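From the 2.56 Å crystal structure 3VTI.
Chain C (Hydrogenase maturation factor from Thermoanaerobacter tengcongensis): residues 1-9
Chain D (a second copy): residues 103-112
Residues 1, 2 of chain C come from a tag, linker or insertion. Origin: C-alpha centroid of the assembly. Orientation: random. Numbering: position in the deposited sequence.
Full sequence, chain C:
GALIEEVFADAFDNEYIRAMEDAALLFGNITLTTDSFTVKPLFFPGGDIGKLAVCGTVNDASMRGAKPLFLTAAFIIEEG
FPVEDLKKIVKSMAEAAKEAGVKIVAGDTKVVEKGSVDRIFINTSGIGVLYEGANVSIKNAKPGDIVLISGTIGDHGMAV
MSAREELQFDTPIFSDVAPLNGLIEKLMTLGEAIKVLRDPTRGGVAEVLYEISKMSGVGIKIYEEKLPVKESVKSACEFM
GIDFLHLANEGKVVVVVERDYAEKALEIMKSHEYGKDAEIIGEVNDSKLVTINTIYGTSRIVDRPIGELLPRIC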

# COMPACT_ATOMS: atom_id res chain seq x y z
N GLY C 1 -8.62 -8.07 -14.89
CA GLY C 1 -9.91 -8.64 -14.39
C GLY C 1 -10.17 -8.38 -12.91
O GLY C 1 -10.53 -9.29 -12.17
N ALA C 2 -10.00 -7.13 -12.48
CA ALA C 2 -10.29 -6.72 -11.10
C ALA C 2 -11.81 -6.57 -10.86
O ALA C 2 -12.34 -5.45 -10.76
N LEU C 3 -12.48 -7.72 -10.79
CA LEU C 3 -13.90 -7.82 -10.40
C LEU C 3 -14.02 -7.81 -8.88
O LEU C 3 -14.92 -8.41 -8.29
N ILE C 4 -13.08 -7.11 -8.25
CA ILE C 4 -13.13 -6.81 -6.83
C ILE C 4 -14.20 -5.75 -6.59
O ILE C 4 -14.93 -5.81 -5.60
N GLU C 5 -14.31 -4.79 -7.51
CA GLU C 5 -15.31 -3.72 -7.39
C GLU C 5 -16.76 -4.23 -7.50
O GLU C 5 -17.70 -3.53 -7.11
N GLU C 6 -16.91 -5.45 -8.02
CA GLU C 6 -18.19 -6.15 -8.04
C GLU C 6 -18.51 -6.76 -6.67
O GLU C 6 -19.67 -6.70 -6.22
N VAL C 7 -17.50 -7.34 -6.02
CA VAL C 7 -17.62 -7.87 -4.66
C VAL C 7 -17.94 -6.73 -3.68
O VAL C 7 -18.79 -6.87 -2.80
N PHE C 8 -17.25 -5.60 -3.86
CA PHE C 8 -17.49 -4.38 -3.10
C PHE C 8 -18.95 -3.93 -3.23
O PHE C 8 -19.62 -3.69 -2.23
N ALA C 9 -19.44 -3.85 -4.47
CA ALA C 9 -20.78 -3.34 -4.74
C ALA C 9 -21.91 -4.23 -4.21
O ALA C 9 -22.99 -3.75 -3.90
N LYS D 103 -23.59 2.83 7.52
CA LYS D 103 -23.52 2.47 6.09
C LYS D 103 -22.20 2.88 5.45
O LYS D 103 -21.68 3.96 5.73
N ILE D 104 -21.67 2.01 4.60
CA ILE D 104 -20.54 2.36 3.74
C ILE D 104 -21.11 3.12 2.53
O ILE D 104 -21.85 2.54 1.74
N VAL D 105 -20.79 4.41 2.43
CA VAL D 105 -21.41 5.31 1.45
C VAL D 105 -20.51 5.69 0.25
O VAL D 105 -20.99 6.13 -0.80
N ALA D 106 -19.20 5.50 0.42
CA ALA D 106 -18.24 5.76 -0.66
C ALA D 106 -17.04 4.88 -0.42
O ALA D 106 -16.78 4.48 0.71
N GLY D 107 -16.29 4.60 -1.48
CA GLY D 107 -15.10 3.76 -1.37
C GLY D 107 -14.13 3.85 -2.52
O GLY D 107 -14.31 4.65 -3.45
N ASP D 108 -13.08 3.04 -2.44
CA ASP D 108 -12.12 2.87 -3.52
C ASP D 108 -11.49 1.49 -3.44
O ASP D 108 -11.43 0.88 -2.38
N THR D 109 -11.00 1.02 -4.59
CA THR D 109 -10.41 -0.30 -4.73
C THR D 109 -9.20 -0.20 -5.66
O THR D 109 -9.33 0.22 -6.81
N LYS D 110 -8.03 -0.55 -5.15
CA LYS D 110 -6.78 -0.52 -5.90
C LYS D 110 -6.11 -1.90 -5.89
O LYS D 110 -5.96 -2.52 -4.84
N VAL D 111 -5.71 -2.36 -7.08
CA VAL D 111 -4.94 -3.58 -7.24
C VAL D 111 -3.51 -3.18 -7.55
O VAL D 111 -3.27 -2.35 -8.43
N VAL D 112 -2.55 -3.75 -6.81
CA VAL D 112 -1.13 -3.48 -7.05
C VAL D 112 -0.37 -4.76 -7.41
O VAL D 112 -0.82 -5.86 -7.09

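The most unusual feature of this contact is a glycine in the middle of a strand that makes room for an aromatic ring: an ideal CB on D:Gly107 would point toward the helix and lie 2.4 Å from C:Phe8 CZ, a clash. Without it, C:Phe8 (chi1 t, chi2 -81°) reaches across until its CZ lies 3.8 Å from D:Gly107 CA. The same CZ stands 4.3 Å from CG2 of D:Ile104 (chi1 m, chi2 p), whose CB points toward the helix although its end leads away. Helix and strand run nearly antiparallel, at 154°, so side chains early in the helix meet residues late in the strand.

C:Ile4, one helical turn before C:Phe8, takes chi1 m and chi2 t. Its CG2 packs 3.4 Å from CG2 of D:Thr109 (chi1 m), while its CD1 reaches to 3.5 Å from CG2 of D:Val111 (chi1 t). Tag residue C:Ala2 adds its CB, 3.8 Å from that same D:Val111 CG2.

The strand's alternation sets the pattern: D:Thr109 and D:Val111 point toward the helix, D:Asp108 and D:Lys110 away. The charges pair on that far side, D:Lys110 NZ salt-bridging D:Asp108 OD2 at 2.9 Å. No hydrogen bond crosses between the stretches; shape and apolar contact make the fit.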

# COMPACT_ATOMS: atom_id res chain seq x y z
CB ALA C 2 -9.57 -5.42 -10.75
CB LEU C 3 -14.55 -9.07 -10.99
CG LEU C 3 -13.78 -10.40 -11.03
CD1 LEU C 3 -13.86 -11.17 -9.70
CD2 LEU C 3 -14.30 -11.26 -12.18
CB ILE C 4 -11.76 -6.30 -6.35
CG1 ILE C 4 -10.73 -7.44 -6.37
CG2 ILE C 4 -11.87 -5.69 -4.96
CD1 ILE C 4 -9.30 -6.96 -6.46
CB GLU C 5 -15.04 -2.58 -8.37
CG GLU C 5 -15.13 -2.94 -9.84
CD GLU C 5 -14.60 -1.85 -10.75
OE1 GLU C 5 -14.51 -2.11 -11.98
OE2 GLU C 5 -14.26 -0.75 -10.26
CB GLU C 6 -18.19 -7.23 -9.12
CG GLU C 6 -19.58 -7.79 -9.41
CD GLU C 6 -19.56 -9.08 -10.21
OE1 GLU C 6 -18.59 -9.31 -10.96
OE2 GLU C 6 -20.53 -9.87 -10.10
CB VAL C 7 -16.33 -8.61 -4.21
CG1 VAL C 7 -16.48 -9.20 -2.82
CG2 VAL C 7 -15.96 -9.71 -5.21
CB PHE C 8 -16.53 -3.27 -3.58
CG PHE C 8 -16.74 -1.93 -2.92
CD1 PHE C 8 -17.74 -1.06 -3.35
CD2 PHE C 8 -15.90 -1.51 -1.89
CE1 PHE C 8 -17.91 0.19 -2.75
CE2 PHE C 8 -16.06 -0.27 -1.29
CZ PHE C 8 -17.07 0.58 -1.71
CB ALA C 9 -20.96 -3.06 -6.23
CB LYS D 103 -24.68 3.09 5.30
CG LYS D 103 -26.05 2.51 5.60
CD LYS D 103 -27.14 3.31 4.91
CE LYS D 103 -28.53 2.77 5.24
NZ LYS D 103 -29.62 3.38 4.40
CB ILE D 104 -19.72 1.11 3.32
CG1 ILE D 104 -18.85 0.61 4.48
CG2 ILE D 104 -18.80 1.42 2.15
CD1 ILE D 104 -19.57 -0.21 5.52
CB VAL D 105 -22.00 6.59 2.12
CG1 VAL D 105 -23.04 6.22 3.16
CG2 VAL D 105 -20.92 7.44 2.76
CB ALA D 106 -17.83 7.24 -0.70
CB ASP D 108 -11.03 3.94 -3.49
CG ASP D 108 -10.17 3.92 -4.76
OD1 ASP D 108 -10.73 4.13 -5.86
OD2 ASP D 108 -8.94 3.69 -4.65
CB THR D 109 -11.45 -1.26 -5.30
OG1 THR D 109 -12.42 -1.54 -4.28
CG2 THR D 109 -10.82 -2.55 -5.74
CB LYS D 110 -5.81 0.52 -5.32
CG LYS D 110 -6.17 2.00 -5.52
CD LYS D 110 -5.98 2.45 -6.97
CE LYS D 110 -6.02 3.97 -7.11
NZ LYS D 110 -7.38 4.58 -6.95
CB VAL D 111 -5.51 -4.44 -8.39
CG1 VAL D 111 -4.63 -5.65 -8.69
CG2 VAL D 111 -6.94 -4.87 -8.09
CB VAL D 112 -0.45 -2.80 -5.84
CG1 VAL D 112 -1.10 -1.44 -5.55
CG2 VAL D 112 -0.49 -3.70 -4.62